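Local coordinates for ORF 37 (Human herpesvirus 8 type M, PDB 3FHD), which cuts double- and single-stranded DNA as an endonuclease and exonuclease, processing branched viral DNA intermediates into unit-length genomes for packaging, at residues M81-M86 with A128-N133; V364-D369 with A381-N386. One frame throughout, in Å; residues are numbered along the deposited sequence.

Interaction 1 (M81-M86 with A128-N133); sequences MPALRM and ACSQMN
Ala83 and Met86, on the first turn of helix 83-100, meet Cys129 of helix 122-130, with Ser130 and Met132 following it in the chain, in a buried contact that rests on van der Waals touch. The backbones come nearest at Ala83 and Ser130, whose CA atoms are 5.0 Å apart, a spacing allowed by the small Ala83 side chain: its CB sits 3.8 Å from Ser130 CA. Cys129, the residue before Ser130, packs on the first turn between Ala83 O and Met86 CB. Its CB is 3.6 Å from Ala83 O, and its SG, set beside its own backbone N (chi1 -70°), lies 3.9 Å from Met86 CB. Sulfur then meets methylene once more, with Met132 SD 3.9 Å from Met86 CG where the two methionine chains cross obliquely. Met86 is bent at chi2 (-56°) and again at chi3, its tip turned from 128-133; its side chain also touches Arg137, Ile140 and Cys141 of helix 134-147. Phe109 and Val113 of helix 104-113 touch Cys129 and Met132. Ala83 and Ser130 at the closest approach, with Cys129, Met86 and Met132 packed next to them, make this a close helix-helix packing within a mainly helical part of the alkaline nuclease, away from the metal site.

Interaction 2 (V364-D369 with A381-N386); sequences VYVLTD and ARFKAN
Val364 fits against the ring of Phe383 across an antiparallel strand pair, the two side chains running alongside each other. Val364 CB stands over one ring face, 3.8 Å from the ring centroid and 15° off the normal, a CH-pi contact. Its CG1 rests 3.6 Å from Phe383 CZ, while CG2, the second branch, touches Ala385 CB at 3.8 Å. Phe383 CG lies between its backbone N and carbonyl carbon (chi1 66°), the position from which the ring lies against Val364 CB. Val366 CG2 meets the ring edge near its plane, 4.0 Å from Phe383 CE2, so Val364 CB takes a face and Val366 CG2 an edge. On the other sheet face Tyr365 and Arg382 form a non-hydrogen-bonded pair: Arg382 CG sits obliquely by the tyrosine ring, 3.6 Å from Tyr365 CE1, and Tyr365 OH lies over one guanidinium face, the planes 60° apart. The guanidinium's salt bridge goes to Asp363. Hydrogen bonds from Val364 N to Phe383 O (2.8 Å) and Phe383 N to Val364 O set the register; Val366 N to Ala381 O repeats it, and Ala381 N to Val366 O is weak. Strand 455-464 flanks strand 362-367 on its other side, while Leu299 of helix 296-303 touches Val364, Phe383 and Ala385.

How the interactions relate
Interactions 1 and 2 lie on opposite sides of the chain's centre, their centres 49 Å apart and their nearest atoms about 35 Å apart, so neither touches the other. They follow in series along the chain, the first closing before the second opens. Interaction 1 joins helices far from the metal site. Interaction 2 belongs to the mixed sheet that also holds strand 262-269, which carries Glu266 and Ile267; with Asp243 these bind the magnesium ion. The side chain of Tyr365 is about 12 Å from that of Ile267. In sheet order, strands 423-432 and 455-464 stand between strand 262-269 and strand 362-367.

Interaction 1 (M81-M86 with A128-N133)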
ATOM      1  N   MET A  81       2.219  22.606   4.834  1.00 17.99           N
ATOM      2  CA  MET A  81       2.575  21.293   4.293  1.00 18.43           C
ATOM      3  C   MET A  81       2.919  21.411   2.797  1.00 17.34           C
ATOM      4  O   MET A  81       2.247  22.168   2.069  1.00 18.95           O
ATOM      5  CB  MET A  81       1.448  20.287   4.515  1.00 19.26           C
ATOM      6  CG  MET A  81       1.109  20.051   5.995  1.00 18.65           C
ATOM      7  SD  MET A  81       2.310  19.044   6.936  1.00 18.15           S
ATOM      8  CE  MET A  81       1.831  17.402   6.380  1.00 16.38           C
ATOM      9  N   PRO A  82       3.942  20.670   2.328  1.00 16.95           N
ATOM     10  CA  PRO A  82       4.630  19.583   3.039  1.00 17.04           C
ATOM     11  C   PRO A  82       5.802  19.979   3.968  1.00 17.40           C
ATOM     12  O   PRO A  82       6.448  19.081   4.515  1.00 16.23           O
ATOM     13  CB  PRO A  82       5.149  18.744   1.889  1.00 17.05           C
ATOM     14  CG  PRO A  82       5.535  19.797   0.849  1.00 17.13           C
ATOM     15  CD  PRO A  82       4.505  20.871   0.973  1.00 18.14           C
ATOM     16  N   ALA A  83       6.088  21.277   4.136  1.00 17.26           N
ATOM     17  CA  ALA A  83       7.294  21.718   4.843  1.00 16.91           C
ATOM     18  C   ALA A  83       7.401  21.169   6.272  1.00 17.23           C
ATOM     19  O   ALA A  83       8.477  20.769   6.710  1.00 15.69           O
ATOM     20  CB  ALA A  83       7.431  23.291   4.831  1.00 17.92           C
ATOM     21  N   LEU A  84       6.294  21.169   7.005  1.00 16.09           N
ATOM     22  CA  LEU A  84       6.350  20.693   8.399  1.00 17.68           C
ATOM     23  C   LEU A  84       6.577  19.148   8.467  1.00 16.54           C
ATOM     24  O   LEU A  84       7.245  18.639   9.374  1.00 16.06           O
ATOM     25  CB  LEU A  84       5.082  21.143   9.144  1.00 17.83           C
ATOM     26  CG  LEU A  84       4.954  20.822  10.628  1.00 18.77           C
ATOM     27  CD1 LEU A  84       6.204  21.270  11.416  1.00 21.07           C
ATOM     28  CD2 LEU A  84       3.661  21.442  11.196  1.00 20.51           C
ATOM     29  N   ARG A  85       6.040  18.429   7.488  1.00 17.71           N
ATOM     30  CA  ARG A  85       6.290  16.978   7.345  1.00 17.20           C
ATOM     31  C   ARG A  85       7.789  16.692   7.054  1.00 16.58           C
ATOM     32  O   ARG A  85       8.346  15.739   7.615  1.00 14.10           O
ATOM     33  CB  ARG A  85       5.399  16.403   6.221  1.00 16.86           C
ATOM     34  CG  ARG A  85       5.464  14.881   6.087  1.00 18.10           C
ATOM     35  CD  ARG A  85       4.936  14.165   7.308  1.00 16.91           C
ATOM     36  NE  ARG A  85       5.281  12.730   7.263  1.00 19.69           N
ATOM     37  CZ  ARG A  85       4.768  11.795   8.059  1.00 19.36           C
ATOM     38  NH1 ARG A  85       3.819  12.110   8.918  1.00 18.78           N
ATOM     39  NH2 ARG A  85       5.181  10.530   7.939  1.00 20.14           N
ATOM     40  N   MET A  86       8.403  17.516   6.191  1.00 16.56           N
ATOM     41  CA  MET A  86       9.857  17.445   5.899  1.00 16.97           C
ATOM     42  C   MET A  86      10.669  17.693   7.173  1.00 15.61           C
ATOM     43  O   MET A  86      11.589  16.936   7.471  1.00 15.96           O
ATOM     44  CB  MET A  86      10.269  18.449   4.802  1.00 17.19           C
ATOM     45  CG  MET A  86       9.861  18.029   3.385  1.00 19.02           C
ATOM     46  SD  MET A  86      10.450  16.400   2.847  1.00 24.96           S
ATOM     47  CE  MET A  86       8.948  15.844   2.167  1.00 23.89           C
ATOM     48  N   ALA A 128      14.421  26.058   6.761  1.00 15.02           N
ATOM     49  CA  ALA A 128      15.235  25.390   5.730  1.00 14.91           C
ATOM     50  C   ALA A 128      14.399  24.394   4.910  1.00 14.28           C
ATOM     51  O   ALA A 128      14.547  24.298   3.673  1.00 13.11           O
ATOM     52  CB  ALA A 128      16.436  24.687   6.370  1.00 14.39           C
ATOM     53  N   CYS A 129      13.546  23.637   5.600  1.00 14.87           N
ATOM     54  CA  CYS A 129      12.589  22.747   4.919  1.00 15.38           C
ATOM     55  C   CYS A 129      11.603  23.520   4.053  1.00 15.31           C
ATOM     56  O   CYS A 129      11.271  23.082   2.958  1.00 13.95           O
ATOM     57  CB  CYS A 129      11.859  21.850   5.916  1.00 15.30           C
ATOM     58  SG  CYS A 129      12.976  20.621   6.599  1.00 18.86           S
ATOM     59  N   SER A 130      11.163  24.694   4.528  1.00 15.66           N
ATOM     60  CA  SER A 130      10.279  25.533   3.733  1.00 16.53           C
ATOM     61  C   SER A 130      10.915  25.984   2.415  1.00 16.44           C
ATOM     62  O   SER A 130      10.197  26.357   1.465  1.00 16.43           O
ATOM     63  CB  SER A 130       9.845  26.762   4.536  1.00 16.75           C
ATOM     64  OG  SER A 130       8.743  27.369   3.883  1.00 24.61           O
ATOM     65  N   GLN A 131      12.250  25.969   2.366  1.00 16.09           N
ATOM     66  CA  GLN A 131      13.020  26.474   1.218  1.00 15.55           C
ATOM     67  C   GLN A 131      13.446  25.354   0.245  1.00 16.27           C
ATOM     68  O   GLN A 131      14.124  25.614  -0.763  1.00 15.20           O
ATOM     69  CB  GLN A 131      14.246  27.262   1.726  1.00 15.79           C
ATOM     70  CG  GLN A 131      13.905  28.591   2.394  1.00 14.50           C
ATOM     71  CD  GLN A 131      15.042  29.146   3.261  1.00 17.51           C
ATOM     72  OE1 GLN A 131      16.221  28.876   3.014  1.00 17.78           O
ATOM     73  NE2 GLN A 131      14.685  29.936   4.279  1.00 17.06           N
ATOM     74  N   MET A 132      13.049  24.113   0.537  1.00 16.31           N
ATOM     75  CA  MET A 132      13.362  22.977  -0.351  1.00 18.37           C
ATOM     76  C   MET A 132      12.590  23.057  -1.665  1.00 17.99           C
ATOM     77  O   MET A 132      11.487  23.550  -1.691  1.00 18.36           O
ATOM     78  CB  MET A 132      13.023  21.633   0.310  1.00 17.48           C
ATOM     79  CG  MET A 132      13.771  21.332   1.580  1.00 20.64           C
ATOM     80  SD  MET A 132      13.166  19.789   2.341  1.00 20.61           S
ATOM     81  CE  MET A 132      13.889  18.601   1.200  1.00 21.00           C
ATOM     82  N   ASN A 133      13.185  22.575  -2.751  1.00 19.10           N
ATOM     83  CA  ASN A 133      12.453  22.406  -4.000  1.00 20.50           C
ATOM     84  C   ASN A 133      11.826  20.990  -4.068  1.00 21.01           C
ATOM     85  O   ASN A 133      12.081  20.160  -3.179  1.00 20.61           O
ATOM     86  CB  ASN A 133      13.337  22.730  -5.208  1.00 21.00           C
ATOM     87  CG  ASN A 133      14.578  21.853  -5.303  1.00 21.25           C
ATOM     88  OD1 ASN A 133      14.500  20.634  -5.297  1.00 21.46           O
ATOM     89  ND2 ASN A 133      15.729  22.481  -5.472  1.00 24.10           N
TER

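Interaction 2 (V364-D369 with A381-N386)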
ATOM      1  N   VAL A 364      -6.956 -15.921 -14.898  1.00 18.72           N
ATOM      2  CA  VAL A 364      -6.978 -16.923 -13.827  1.00 19.08           C
ATOM      3  C   VAL A 364      -5.870 -17.961 -14.050  1.00 18.52           C
ATOM      4  O   VAL A 364      -5.768 -18.497 -15.123  1.00 18.20           O
ATOM      5  CB  VAL A 364      -8.355 -17.616 -13.729  1.00 19.72           C
ATOM      6  CG1 VAL A 364      -8.339 -18.664 -12.617  1.00 18.27           C
ATOM      7  CG2 VAL A 364      -9.444 -16.571 -13.487  1.00 20.63           C
ATOM      8  N   TYR A 365      -5.060 -18.232 -13.020  1.00 17.53           N
ATOM      9  CA  TYR A 365      -3.970 -19.210 -13.083  1.00 17.40           C
ATOM     10  C   TYR A 365      -4.266 -20.350 -12.127  1.00 17.14           C
ATOM     11  O   TYR A 365      -4.287 -20.173 -10.914  1.00 17.10           O
ATOM     12  CB  TYR A 365      -2.626 -18.584 -12.694  1.00 18.09           C
ATOM     13  CG  TYR A 365      -2.260 -17.404 -13.529  1.00 18.76           C
ATOM     14  CD1 TYR A 365      -1.512 -17.574 -14.687  1.00 20.07           C
ATOM     15  CD2 TYR A 365      -2.707 -16.118 -13.196  1.00 17.50           C
ATOM     16  CE1 TYR A 365      -1.161 -16.499 -15.483  1.00 20.32           C
ATOM     17  CE2 TYR A 365      -2.376 -15.020 -14.003  1.00 19.81           C
ATOM     18  CZ  TYR A 365      -1.607 -15.241 -15.159  1.00 19.10           C
ATOM     19  OH  TYR A 365      -1.250 -14.196 -15.985  1.00 20.97           O
ATOM     20  N   VAL A 366      -4.522 -21.522 -12.677  1.00 18.00           N
ATOM     21  CA  VAL A 366      -4.667 -22.721 -11.856  1.00 18.11           C
ATOM     22  C   VAL A 366      -3.262 -23.283 -11.656  1.00 18.58           C
ATOM     23  O   VAL A 366      -2.534 -23.497 -12.628  1.00 18.97           O
ATOM     24  CB  VAL A 366      -5.591 -23.747 -12.535  1.00 18.13           C
ATOM     25  CG1 VAL A 366      -5.639 -25.056 -11.726  1.00 17.83           C
ATOM     26  CG2 VAL A 366      -7.000 -23.160 -12.731  1.00 18.46           C
ATOM     27  N   LEU A 367      -2.858 -23.513 -10.409  1.00 18.35           N
ATOM     28  CA  LEU A 367      -1.496 -23.981 -10.186  1.00 18.59           C
ATOM     29  C   LEU A 367      -1.435 -25.501 -10.125  1.00 18.91           C
ATOM     30  O   LEU A 367      -2.425 -26.139  -9.760  1.00 18.92           O
ATOM     31  CB  LEU A 367      -0.902 -23.350  -8.920  1.00 18.70           C
ATOM     32  CG  LEU A 367      -0.996 -21.810  -8.843  1.00 18.14           C
ATOM     33  CD1 LEU A 367      -0.746 -21.291  -7.431  1.00 19.77           C
ATOM     34  CD2 LEU A 367      -0.041 -21.162  -9.855  1.00 18.67           C
ATOM     35  N   THR A 368      -0.281 -26.079 -10.484  1.00 19.07           N
ATOM     36  CA  THR A 368      -0.056 -27.492 -10.247  1.00 19.34           C
ATOM     37  C   THR A 368      -0.085 -27.837  -8.758  1.00 19.35           C
ATOM     38  O   THR A 368       0.333 -27.055  -7.898  1.00 19.01           O
ATOM     39  CB  THR A 368       1.269 -28.031 -10.874  1.00 20.12           C
ATOM     40  OG1 THR A 368       2.387 -27.283 -10.373  1.00 19.09           O
ATOM     41  CG2 THR A 368       1.215 -27.965 -12.396  1.00 20.08           C
ATOM     42  N   ASP A 369      -0.594 -29.024  -8.482  1.00 18.77           N
ATOM     43  CA  ASP A 369      -0.725 -29.530  -7.134  1.00 19.21           C
ATOM     44  C   ASP A 369       0.585 -30.240  -6.750  1.00 19.89           C
ATOM     45  O   ASP A 369       0.958 -31.214  -7.396  1.00 19.04           O
ATOM     46  CB  ASP A 369      -1.923 -30.474  -7.096  1.00 18.71           C
ATOM     47  CG  ASP A 369      -2.260 -30.952  -5.712  1.00 18.73           C
ATOM     48  OD1 ASP A 369      -1.377 -31.008  -4.825  1.00 18.55           O
ATOM     49  OD2 ASP A 369      -3.438 -31.281  -5.506  1.00 18.94           O
ATOM     50  N   ALA A 381      -2.652 -24.268 -15.880  1.00 22.50           N
ATOM     51  CA  ALA A 381      -3.554 -23.753 -16.906  1.00 22.61           C
ATOM     52  C   ALA A 381      -3.900 -22.309 -16.613  1.00 23.23           C
ATOM     53  O   ALA A 381      -3.899 -21.885 -15.452  1.00 23.45           O
ATOM     54  CB  ALA A 381      -4.812 -24.589 -16.983  1.00 22.25           C
ATOM     55  N   ARG A 382      -4.223 -21.576 -17.674  1.00 23.68           N
ATOM     56  CA  ARG A 382      -4.430 -20.136 -17.643  1.00 24.48           C
ATOM     57  C   ARG A 382      -5.659 -19.833 -18.497  1.00 23.51           C
ATOM     58  O   ARG A 382      -5.769 -20.361 -19.583  1.00 23.88           O
ATOM     59  CB  ARG A 382      -3.204 -19.489 -18.275  1.00 25.33           C
ATOM     60  CG  ARG A 382      -3.088 -18.009 -18.177  1.00 27.83           C
ATOM     61  CD  ARG A 382      -1.940 -17.577 -19.093  1.00 32.63           C
ATOM     62  NE  ARG A 382      -1.871 -16.134 -19.332  1.00 35.56           N
ATOM     63  CZ  ARG A 382      -2.914 -15.323 -19.517  1.00 38.11           C
ATOM     64  NH1 ARG A 382      -2.704 -14.023 -19.722  1.00 38.23           N
ATOM     65  NH2 ARG A 382      -4.166 -15.791 -19.507  1.00 38.16           N
ATOM     66  N   PHE A 383      -6.578 -19.000 -18.001  1.00 22.78           N
ATOM     67  CA  PHE A 383      -7.788 -18.634 -18.758  1.00 21.22           C
ATOM     68  C   PHE A 383      -8.356 -17.261 -18.376  1.00 20.76           C
ATOM     69  O   PHE A 383      -8.123 -16.788 -17.280  1.00 20.09           O
ATOM     70  CB  PHE A 383      -8.866 -19.733 -18.674  1.00 20.97           C
ATOM     71  CG  PHE A 383      -9.449 -19.961 -17.294  1.00 21.32           C
ATOM     72  CD1 PHE A 383     -10.648 -19.360 -16.926  1.00 21.19           C
ATOM     73  CD2 PHE A 383      -8.833 -20.827 -16.383  1.00 21.66           C
ATOM     74  CE1 PHE A 383     -11.210 -19.584 -15.654  1.00 18.77           C
ATOM     75  CE2 PHE A 383      -9.384 -21.054 -15.122  1.00 20.40           C
ATOM     76  CZ  PHE A 383     -10.579 -20.436 -14.759  1.00 19.74           C
ATOM     77  N   LYS A 384      -9.109 -16.636 -19.279  1.00 20.15           N
ATOM     78  CA  LYS A 384      -9.734 -15.327 -19.001  1.00 19.92           C
ATOM     79  C   LYS A 384     -11.078 -15.475 -18.267  1.00 19.68           C
ATOM     80  O   LYS A 384     -11.859 -16.389 -18.552  1.00 18.54           O
ATOM     81  CB  LYS A 384      -9.980 -14.547 -20.304  1.00 19.83           C
ATOM     82  CG  LYS A 384      -8.753 -14.211 -21.118  1.00 20.58           C
ATOM     83  CD  LYS A 384      -7.797 -13.321 -20.352  1.00 22.81           C
ATOM     84  CE  LYS A 384      -6.652 -12.882 -21.246  1.00 24.01           C
ATOM     85  NZ  LYS A 384      -6.146 -11.527 -20.846  1.00 22.38           N
ATOM     86  N   ALA A 385     -11.358 -14.569 -17.336  1.00 18.51           N
ATOM     87  CA  ALA A 385     -12.654 -14.557 -16.659  1.00 18.32           C
ATOM     88  C   ALA A 385     -13.222 -13.138 -16.666  1.00 18.28           C
ATOM     89  O   ALA A 385     -12.517 -12.190 -16.287  1.00 16.59           O
ATOM     90  CB  ALA A 385     -12.539 -15.109 -15.225  1.00 18.41           C
ATOM     91  N   ASN A 386     -14.472 -12.989 -17.121  1.00 18.17           N
ATOM     92  CA  ASN A 386     -15.146 -11.682 -17.100  1.00 18.97           C
ATOM     93  C   ASN A 386     -15.547 -11.283 -15.677  1.00 18.98           C
ATOM     94  O   ASN A 386     -16.721 -11.141 -15.332  1.00 19.06           O
ATOM     95  CB  ASN A 386     -16.313 -11.572 -18.110  1.00 19.85           C
ATOM     96  CG  ASN A 386     -17.287 -12.754 -18.053  1.00 21.43           C
ATOM     97  OD1 ASN A 386     -16.972 -13.842 -17.543  1.00 24.25           O
ATOM     98  ND2 ASN A 386     -18.487 -12.537 -18.584  1.00 23.00           N
TER